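Local structure of SAM-dependent O-methyltransferase (Leptospira interrogans, 2HNK) at residues E66-F78 with W97-L110. The protein probably transfers a methyl group from S-adenosylmethionine to a hydroxyl oxygen of its substrate. Sequence-based numbering, arbitrary orientation.
Sequences EIGTFTGYSSLCF and WTNVARKYWKENGL. With SAH (S-adenosyl-L-homocysteine), chain O.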
ATOM      1  N   GLU C  66       0.387   8.494  15.382  1.00 22.80           N
ATOM      2  CA  GLU C  66      -0.676   7.518  15.518  1.00 23.24           C
ATOM      3  C   GLU C  66      -1.757   8.068  16.444  1.00 23.47           C
ATOM      4  O   GLU C  66      -1.482   8.405  17.595  1.00 23.27           O
ATOM      5  CB  GLU C  66      -0.119   6.189  16.046  1.00 23.05           C
ATOM      6  CG  GLU C  66      -1.189   5.169  16.417  1.00 23.71           C
ATOM      7  CD  GLU C  66      -0.603   3.822  16.758  1.00 25.44           C
ATOM      8  OE1 GLU C  66      -0.418   3.521  17.964  1.00 25.79           O
ATOM      9  OE2 GLU C  66      -0.298   3.073  15.815  1.00 25.69           O
ATOM     10  N   ILE C  67      -2.981   8.156  15.922  1.00 23.98           N
ATOM     11  CA  ILE C  67      -4.139   8.598  16.690  1.00 24.09           C
ATOM     12  C   ILE C  67      -4.931   7.357  17.100  1.00 24.48           C
ATOM     13  O   ILE C  67      -5.724   6.813  16.307  1.00 24.62           O
ATOM     14  CB  ILE C  67      -5.056   9.562  15.879  1.00 24.53           C
ATOM     15  CG1 ILE C  67      -4.261  10.731  15.266  1.00 24.84           C
ATOM     16  CG2 ILE C  67      -6.178  10.107  16.759  1.00 23.76           C
ATOM     17  CD1 ILE C  67      -4.923  11.332  14.051  1.00 23.43           C
ATOM     18  N   GLY C  68      -4.714   6.912  18.333  1.00 24.08           N
ATOM     19  CA  GLY C  68      -5.331   5.687  18.828  1.00 24.08           C
ATOM     20  C   GLY C  68      -4.336   4.551  18.846  1.00 24.26           C
ATOM     21  O   GLY C  68      -4.032   3.946  17.805  1.00 24.29           O
ATOM     22  N   THR C  69      -3.851   4.247  20.044  1.00 24.32           N
ATOM     23  CA  THR C  69      -2.733   3.329  20.236  1.00 24.75           C
ATOM     24  C   THR C  69      -3.101   1.998  20.878  1.00 25.10           C
ATOM     25  O   THR C  69      -2.534   0.965  20.511  1.00 25.06           O
ATOM     26  CB  THR C  69      -1.602   4.035  21.018  1.00 24.42           C
ATOM     27  OG1 THR C  69      -1.064   5.053  20.175  1.00 24.77           O
ATOM     28  CG2 THR C  69      -0.483   3.075  21.417  1.00 24.32           C
ATOM     29  N   PHE C  70      -4.027   2.025  21.843  1.00 25.76           N
ATOM     30  CA  PHE C  70      -4.494   0.805  22.521  1.00 25.84           C
ATOM     31  C   PHE C  70      -3.293   0.057  23.108  1.00 25.67           C
ATOM     32  O   PHE C  70      -2.403   0.700  23.684  1.00 25.41           O
ATOM     33  CB  PHE C  70      -5.334  -0.045  21.551  1.00 26.29           C
ATOM     34  CG  PHE C  70      -6.100  -1.177  22.199  1.00 27.61           C
ATOM     35  CD1 PHE C  70      -6.697  -1.025  23.453  1.00 28.40           C
ATOM     36  CD2 PHE C  70      -6.252  -2.386  21.530  1.00 27.60           C
ATOM     37  CE1 PHE C  70      -7.411  -2.075  24.037  1.00 29.03           C
ATOM     38  CE2 PHE C  70      -6.963  -3.437  22.109  1.00 29.88           C
ATOM     39  CZ  PHE C  70      -7.542  -3.283  23.363  1.00 28.70           C
ATOM     40  N   THR C  71      -3.236  -1.268  22.951  1.00 25.26           N
ATOM     41  CA  THR C  71      -2.151  -2.064  23.547  1.00 24.88           C
ATOM     42  C   THR C  71      -0.854  -2.060  22.716  1.00 24.98           C
ATOM     43  O   THR C  71       0.129  -2.718  23.078  1.00 24.49           O
ATOM     44  CB  THR C  71      -2.590  -3.509  23.857  1.00 25.08           C
ATOM     45  OG1 THR C  71      -3.167  -4.098  22.684  1.00 24.86           O
ATOM     46  CG2 THR C  71      -3.607  -3.533  24.997  1.00 24.17           C
ATOM     47  N   GLY C  72      -0.875  -1.341  21.595  1.00 24.66           N
ATOM     48  CA  GLY C  72       0.340  -0.937  20.905  1.00 25.00           C
ATOM     49  C   GLY C  72       0.849  -1.680  19.680  1.00 24.99           C
ATOM     50  O   GLY C  72       1.956  -1.381  19.221  1.00 25.06           O
ATOM     51  N   TYR C  73       0.067  -2.610  19.126  1.00 24.69           N
ATOM     52  CA  TYR C  73       0.576  -3.446  18.026  1.00 24.54           C
ATOM     53  C   TYR C  73       1.036  -2.638  16.817  1.00 24.19           C
ATOM     54  O   TYR C  73       2.136  -2.861  16.304  1.00 24.19           O
ATOM     55  CB  TYR C  73      -0.416  -4.550  17.591  1.00 24.55           C
ATOM     56  CG  TYR C  73       0.229  -5.614  16.704  1.00 24.45           C
ATOM     57  CD1 TYR C  73       0.294  -5.457  15.318  1.00 24.32           C
ATOM     58  CD2 TYR C  73       0.796  -6.764  17.256  1.00 25.04           C
ATOM     59  CE1 TYR C  73       0.897  -6.421  14.507  1.00 24.56           C
ATOM     60  CE2 TYR C  73       1.399  -7.736  16.450  1.00 24.73           C
ATOM     61  CZ  TYR C  73       1.444  -7.554  15.079  1.00 24.56           C
ATOM     62  OH  TYR C  73       2.041  -8.505  14.282  1.00 24.37           O
ATOM     63  N   SER C  74       0.202  -1.708  16.369  1.00 23.59           N
ATOM     64  CA  SER C  74       0.502  -0.941  15.173  1.00 23.73           C
ATOM     65  C   SER C  74       1.701  -0.024  15.386  1.00 24.05           C
ATOM     66  O   SER C  74       2.547   0.107  14.498  1.00 24.31           O
ATOM     67  CB  SER C  74      -0.726  -0.152  14.686  1.00 23.86           C
ATOM     68  OG  SER C  74      -1.183   0.787  15.642  1.00 23.21           O
ATOM     69  N   SER C  75       1.787   0.584  16.573  1.00 24.14           N
ATOM     70  CA  SER C  75       2.917   1.465  16.924  1.00 24.09           C
ATOM     71  C   SER C  75       4.232   0.685  16.905  1.00 23.96           C
ATOM     72  O   SER C  75       5.262   1.212  16.510  1.00 23.70           O
ATOM     73  CB  SER C  75       2.698   2.149  18.286  1.00 23.62           C
ATOM     74  OG  SER C  75       2.654   1.206  19.341  1.00 22.32           O
ATOM     75  N   LEU C  76       4.165  -0.575  17.327  1.00 24.31           N
ATOM     76  CA  LEU C  76       5.292  -1.511  17.268  1.00 24.49           C
ATOM     77  C   LEU C  76       5.735  -1.733  15.822  1.00 24.50           C
ATOM     78  O   LEU C  76       6.931  -1.776  15.538  1.00 24.62           O
ATOM     79  CB  LEU C  76       4.864  -2.833  17.895  1.00 24.87           C
ATOM     80  CG  LEU C  76       5.673  -3.622  18.922  1.00 25.69           C
ATOM     81  CD1 LEU C  76       6.434  -2.742  19.919  1.00 24.96           C
ATOM     82  CD2 LEU C  76       4.728  -4.601  19.640  1.00 24.45           C
ATOM     83  N   CYS C  77       4.768  -1.842  14.907  1.00 24.19           N
ATOM     84  CA  CYS C  77       5.064  -1.995  13.481  1.00 23.70           C
ATOM     85  C   CYS C  77       5.664  -0.734  12.874  1.00 23.64           C
ATOM     86  O   CYS C  77       6.651  -0.810  12.154  1.00 23.50           O
ATOM     87  CB  CYS C  77       3.816  -2.411  12.698  1.00 23.38           C
ATOM     88  SG  CYS C  77       3.170  -3.979  13.248  1.00 22.97           S
ATOM     89  N   PHE C  78       5.056   0.417  13.154  1.00 23.66           N
ATOM     90  CA  PHE C  78       5.603   1.695  12.717  1.00 23.73           C
ATOM     91  C   PHE C  78       7.003   1.931  13.274  1.00 24.14           C
ATOM     92  O   PHE C  78       7.898   2.309  12.524  1.00 24.55           O
ATOM     93  CB  PHE C  78       4.700   2.859  13.134  1.00 23.44           C
ATOM     94  CG  PHE C  78       3.409   2.939  12.367  1.00 22.88           C
ATOM     95  CD1 PHE C  78       2.187   2.879  13.033  1.00 21.95           C
ATOM     96  CD2 PHE C  78       3.412   3.081  10.981  1.00 21.62           C
ATOM     97  CE1 PHE C  78       0.979   2.956  12.333  1.00 21.74           C
ATOM     98  CE2 PHE C  78       2.212   3.150  10.269  1.00 21.43           C
ATOM     99  CZ  PHE C  78       0.989   3.093  10.956  1.00 21.52           C
ATOM    100  N   TRP C  97      -3.994   0.949  28.872  1.00 33.51           N
ATOM    101  CA  TRP C  97      -3.659   0.228  27.644  1.00 33.21           C
ATOM    102  C   TRP C  97      -2.310   0.611  27.087  1.00 32.19           C
ATOM    103  O   TRP C  97      -1.596  -0.241  26.565  1.00 31.87           O
ATOM    104  CB  TRP C  97      -4.741   0.406  26.591  1.00 34.25           C
ATOM    105  CG  TRP C  97      -6.007  -0.268  26.975  1.00 35.22           C
ATOM    106  CD1 TRP C  97      -6.139  -1.401  27.738  1.00 36.30           C
ATOM    107  CD2 TRP C  97      -7.330   0.125  26.607  1.00 36.55           C
ATOM    108  NE1 TRP C  97      -7.469  -1.729  27.872  1.00 37.19           N
ATOM    109  CE2 TRP C  97      -8.220  -0.813  27.182  1.00 36.96           C
ATOM    110  CE3 TRP C  97      -7.851   1.168  25.834  1.00 36.84           C
ATOM    111  CZ2 TRP C  97      -9.605  -0.729  27.018  1.00 36.89           C
ATOM    112  CZ3 TRP C  97      -9.234   1.252  25.669  1.00 36.82           C
ATOM    113  CH2 TRP C  97     -10.094   0.306  26.262  1.00 36.41           C
ATOM    114  N   THR C  98      -1.946   1.882  27.220  1.00 30.97           N
ATOM    115  CA  THR C  98      -0.636   2.315  26.766  1.00 30.34           C
ATOM    116  C   THR C  98       0.474   1.846  27.712  1.00 29.95           C
ATOM    117  O   THR C  98       1.646   1.808  27.322  1.00 29.97           O
ATOM    118  CB  THR C  98      -0.569   3.836  26.467  1.00 30.71           C
ATOM    119  OG1 THR C  98      -0.841   4.585  27.657  1.00 30.50           O
ATOM    120  CG2 THR C  98      -1.583   4.206  25.381  1.00 30.33           C
ATOM    121  N   ASN C  99       0.096   1.455  28.933  1.00 29.13           N
ATOM    122  CA  ASN C  99       1.014   0.744  29.821  1.00 28.49           C
ATOM    123  C   ASN C  99       1.387  -0.641  29.285  1.00 28.13           C
ATOM    124  O   ASN C  99       2.533  -1.089  29.462  1.00 28.34           O
ATOM    125  CB  ASN C  99       0.468   0.651  31.252  1.00 28.39           C
ATOM    126  CG  ASN C  99       0.639   1.945  32.028  1.00 28.31           C
ATOM    127  OD1 ASN C  99       1.441   2.795  31.655  1.00 28.83           O
ATOM    128  ND2 ASN C  99      -0.119   2.100  33.111  1.00 28.02           N
ATOM    129  N   VAL C 100       0.429  -1.311  28.638  1.00 27.28           N
ATOM    130  CA  VAL C 100       0.707  -2.563  27.925  1.00 26.55           C
ATOM    131  C   VAL C 100       1.578  -2.278  26.696  1.00 26.46           C
ATOM    132  O   VAL C 100       2.569  -2.966  26.466  1.00 26.57           O
ATOM    133  CB  VAL C 100      -0.581  -3.315  27.491  1.00 26.62           C
ATOM    134  CG1 VAL C 100      -0.229  -4.678  26.828  1.00 26.07           C
ATOM    135  CG2 VAL C 100      -1.521  -3.510  28.673  1.00 25.72           C
ATOM    136  N   ALA C 101       1.216  -1.249  25.925  1.00 26.14           N
ATOM    137  CA  ALA C 101       2.012  -0.826  24.770  1.00 25.54           C
ATOM    138  C   ALA C 101       3.484  -0.626  25.138  1.00 25.47           C
ATOM    139  O   ALA C 101       4.356  -1.236  24.526  1.00 25.63           O
ATOM    140  CB  ALA C 101       1.434   0.434  24.145  1.00 25.17           C
ATOM    141  N   ARG C 102       3.752   0.204  26.152  1.00 25.27           N
ATOM    142  CA  ARG C 102       5.129   0.489  26.572  1.00 25.00           C
ATOM    143  C   ARG C 102       5.885  -0.750  27.038  1.00 24.89           C
ATOM    144  O   ARG C 102       7.085  -0.885  26.792  1.00 24.82           O
ATOM    145  CB  ARG C 102       5.183   1.581  27.644  1.00 24.95           C
ATOM    146  CG  ARG C 102       6.612   1.985  27.971  1.00 24.91           C
ATOM    147  CD  ARG C 102       6.686   3.158  28.923  1.00 23.88           C
ATOM    148  NE  ARG C 102       6.203   4.409  28.337  1.00 22.01           N
ATOM    149  CZ  ARG C 102       6.854   5.129  27.429  1.00 22.24           C
ATOM    150  NH1 ARG C 102       8.022   4.712  26.944  1.00 23.06           N
ATOM    151  NH2 ARG C 102       6.327   6.267  26.992  1.00 21.75           N
ATOM    152  N   LYS C 103       5.181  -1.657  27.704  1.00 25.08           N
ATOM    153  CA  LYS C 103       5.746  -2.956  28.039  1.00 25.12           C
ATOM    154  C   LYS C 103       6.388  -3.590  26.794  1.00 25.04           C
ATOM    155  O   LYS C 103       7.516  -4.073  26.846  1.00 25.19           O
ATOM    156  CB  LYS C 103       4.665  -3.865  28.619  1.00 25.06           C
ATOM    157  CG  LYS C 103       5.126  -5.283  28.894  1.00 24.94           C
ATOM    158  CD  LYS C 103       3.944  -6.183  29.139  1.00 24.95           C
ATOM    159  CE  LYS C 103       4.387  -7.618  29.232  1.00 25.37           C
ATOM    160  NZ  LYS C 103       3.266  -8.499  29.666  1.00 26.62           N
ATOM    161  N   TYR C 104       5.680  -3.548  25.669  1.00 25.19           N
ATOM    162  CA  TYR C 104       6.176  -4.165  24.433  1.00 24.94           C
ATOM    163  C   TYR C 104       7.172  -3.304  23.669  1.00 24.83           C
ATOM    164  O   TYR C 104       8.095  -3.840  23.066  1.00 24.81           O
ATOM    165  CB  TYR C 104       5.022  -4.664  23.561  1.00 24.67           C
ATOM    166  CG  TYR C 104       4.388  -5.873  24.185  1.00 24.80           C
ATOM    167  CD1 TYR C 104       3.315  -5.741  25.073  1.00 23.72           C
ATOM    168  CD2 TYR C 104       4.899  -7.157  23.939  1.00 24.37           C
ATOM    169  CE1 TYR C 104       2.749  -6.858  25.682  1.00 23.79           C
ATOM    170  CE2 TYR C 104       4.345  -8.277  24.547  1.00 24.02           C
ATOM    171  CZ  TYR C 104       3.271  -8.120  25.420  1.00 24.72           C
ATOM    172  OH  TYR C 104       2.713  -9.229  26.016  1.00 25.60           O
ATOM    173  N   TRP C 105       7.005  -1.983  23.715  1.00 24.51           N
ATOM    174  CA  TRP C 105       8.033  -1.078  23.202  1.00 24.85           C
ATOM    175  C   TRP C 105       9.392  -1.374  23.867  1.00 25.50           C
ATOM    176  O   TRP C 105      10.425  -1.462  23.185  1.00 25.06           O
ATOM    177  CB  TRP C 105       7.661   0.387  23.450  1.00 24.40           C
ATOM    178  CG  TRP C 105       6.362   0.845  22.849  1.00 24.21           C
ATOM    179  CD1 TRP C 105       5.687   0.283  21.795  1.00 23.61           C
ATOM    180  CD2 TRP C 105       5.606   2.002  23.236  1.00 23.37           C
ATOM    181  NE1 TRP C 105       4.557   1.009  21.515  1.00 22.97           N
ATOM    182  CE2 TRP C 105       4.480   2.068  22.381  1.00 23.05           C
ATOM    183  CE3 TRP C 105       5.768   2.986  24.224  1.00 22.76           C
ATOM    184  CZ2 TRP C 105       3.509   3.077  22.489  1.00 23.69           C
ATOM    185  CZ3 TRP C 105       4.803   3.989  24.336  1.00 23.63           C
ATOM    186  CH2 TRP C 105       3.689   4.028  23.468  1.00 24.07           C
ATOM    187  N   LYS C 106       9.372  -1.531  25.195  1.00 25.92           N
ATOM    188  CA  LYS C 106      10.578  -1.826  25.968  1.00 26.67           C
ATOM    189  C   LYS C 106      11.147  -3.197  25.632  1.00 27.14           C
ATOM    190  O   LYS C 106      12.357  -3.330  25.448  1.00 27.11           O
ATOM    191  CB  LYS C 106      10.319  -1.707  27.473  1.00 26.59           C
ATOM    192  CG  LYS C 106      11.588  -1.646  28.325  1.00 26.35           C
ATOM    193  CD  LYS C 106      11.270  -1.439  29.809  1.00 26.66           C
ATOM    194  CE  LYS C 106      10.727  -0.030  30.120  1.00 26.18           C
ATOM    195  NZ  LYS C 106      11.740   1.050  29.901  1.00 25.31           N
ATOM    196  N   GLU C 107      10.275  -4.203  25.552  1.00 27.98           N
ATOM    197  CA  GLU C 107      10.664  -5.561  25.136  1.00 29.28           C
ATOM    198  C   GLU C 107      11.406  -5.564  23.803  1.00 29.07           C
ATOM    199  O   GLU C 107      12.305  -6.372  23.582  1.00 29.60           O
ATOM    200  CB  GLU C 107       9.440  -6.474  25.017  1.00 29.08           C
ATOM    201  CG  GLU C 107       9.001  -7.122  26.325  1.00 30.98           C
ATOM    202  CD  GLU C 107       8.029  -8.295  26.122  1.00 31.52           C
ATOM    203  OE1 GLU C 107       7.994  -8.869  25.008  1.00 34.26           O
ATOM    204  OE2 GLU C 107       7.305  -8.648  27.082  1.00 32.63           O
ATOM    205  N   ASN C 108      11.027  -4.650  22.921  1.00 28.83           N
ATOM    206  CA  ASN C 108      11.580  -4.605  21.582  1.00 28.87           C
ATOM    207  C   ASN C 108      12.635  -3.518  21.400  1.00 28.69           C
ATOM    208  O   ASN C 108      13.124  -3.309  20.290  1.00 28.80           O
ATOM    209  CB  ASN C 108      10.444  -4.476  20.561  1.00 28.91           C
ATOM    210  CG  ASN C 108       9.597  -5.734  20.484  1.00 29.02           C
ATOM    211  OD1 ASN C 108       9.977  -6.709  19.842  1.00 31.07           O
ATOM    212  ND2 ASN C 108       8.456  -5.722  21.149  1.00 28.11           N
ATOM    213  N   GLY C 109      12.976  -2.835  22.498  1.00 28.49           N
ATOM    214  CA  GLY C 109      14.030  -1.819  22.515  1.00 27.87           C
ATOM    215  C   GLY C 109      13.760  -0.625  21.616  1.00 27.68           C
ATOM    216  O   GLY C 109      14.693  -0.063  21.038  1.00 27.74           O
ATOM    217  N   LEU C 110      12.490  -0.233  21.517  1.00 26.90           N
ATOM    218  CA  LEU C 110      12.048   0.789  20.560  1.00 26.68           C
ATOM    219  C   LEU C 110      11.621   2.118  21.190  1.00 26.61           C
ATOM    220  O   LEU C 110      11.253   3.053  20.474  1.00 26.47           O
ATOM    221  CB  LEU C 110      10.889   0.243  19.703  1.00 26.52           C
ATOM    222  CG  LEU C 110      11.203  -0.936  18.771  1.00 26.70           C
ATOM    223  CD1 LEU C 110       9.924  -1.666  18.373  1.00 26.34           C
ATOM    224  CD2 LEU C 110      11.984  -0.475  17.543  1.00 25.13           C
TER
HETATM  225  N   SAH O2003      -3.847   1.061  16.899  1.00 47.74           N
HETATM  226  CA  SAH O2003      -4.308   0.073  17.923  1.00 48.17           C
HETATM  227  CB  SAH O2003      -5.836   0.018  17.949  1.00 48.45           C
HETATM  228  CG  SAH O2003      -6.503   1.326  18.383  1.00 50.39           C
HETATM  229  SD  SAH O2003      -8.029   0.973  19.281  1.00 53.68           S
HETATM  230  C   SAH O2003      -3.702  -1.330  17.752  1.00 47.79           C
HETATM  231  O   SAH O2003      -3.896  -2.214  18.592  1.00 47.39           O
HETATM  232  OXT SAH O2003      -3.004  -1.616  16.781  1.00 47.16           O
HETATM  233  C5' SAH O2003      -8.427   2.712  19.598  1.00 56.41           C
HETATM  234  C4' SAH O2003      -7.686   3.352  20.768  1.00 57.98           C
HETATM  235  O4' SAH O2003      -7.902   4.748  20.725  1.00 59.36           O
HETATM  236  C3' SAH O2003      -8.178   2.869  22.122  1.00 58.98           C
HETATM  237  O3' SAH O2003      -7.070   2.426  22.869  1.00 59.52           O
HETATM  238  C2' SAH O2003      -8.790   4.076  22.805  1.00 59.66           C
HETATM  239  O2' SAH O2003      -8.404   4.131  24.162  1.00 59.98           O
HETATM  240  C1' SAH O2003      -8.205   5.242  22.015  1.00 59.67           C
HETATM  241  N9  SAH O2003      -9.090   6.427  21.949  1.00 59.55           N
HETATM  242  C8  SAH O2003     -10.465   6.482  22.004  1.00 59.55           C
HETATM  243  N7  SAH O2003     -10.853   7.779  21.920  1.00 59.33           N
HETATM  244  C5  SAH O2003      -9.747   8.555  21.807  1.00 59.65           C
HETATM  245  C6  SAH O2003      -9.554   9.932  21.689  1.00 59.47           C
HETATM  246  N6  SAH O2003     -10.585  10.767  21.672  1.00 59.55           N
HETATM  247  N1  SAH O2003      -8.270  10.438  21.598  1.00 59.67           N
HETATM  248  C2  SAH O2003      -7.179   9.588  21.614  1.00 59.56           C
HETATM  249  N3  SAH O2003      -7.374   8.224  21.729  1.00 59.81           N
HETATM  250  C4  SAH O2003      -8.634   7.716  21.828  1.00 59.85           C
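Phe70 and Trp97 meet in a T-shaped stack beside the cofactor product, where the glycine-containing loop after strand 63-67 packs on helix 95-107 of the Rossmann-like methyltransferase core. The CD1-CE1 edge of Phe70 stands over one face of Trp97, the planes at 83° and Phe70 CE1 3.4 Å from Trp97 CD2. CG of Phe70 lies anti to its backbone N (chi1 -168°), which swings the ring back to the tryptophan although its CB points away. Both residues also border the ribose of S-adenosylhomocysteine: Trp97 CE3 is 3.3 Å from SAH O3'. Gly68 O and Ser74 OG accept from the amino group of the ligand. Glu66 in turn takes bonds from Ser74 OG and Thr69 OG1.

At Gly72, the N-cap of helix 73-81, the closest pair of CA atoms is Gly72 and Ala101, 4.2 Å apart, and the bare CA of Gly72 sits directly against the Ala101 methyl. One turn on, the indole Trp105 NE1 donates to Ser75 OG (2.9 Å), nearly in the ring plane, and that hydroxyl in turn donates a hydrogen bond to Gly72 O. Leu76 CD1 rests at the same indole edge, 3.6 Å from Trp105 CD1, and reaches Leu110 beyond the Schellman turn at Gly109.

The two helix segments run at 31° to each other on one side of the sheet, with Thr69 and Ser75 touching strand 87-92 and Trp105 touching strand 114-118.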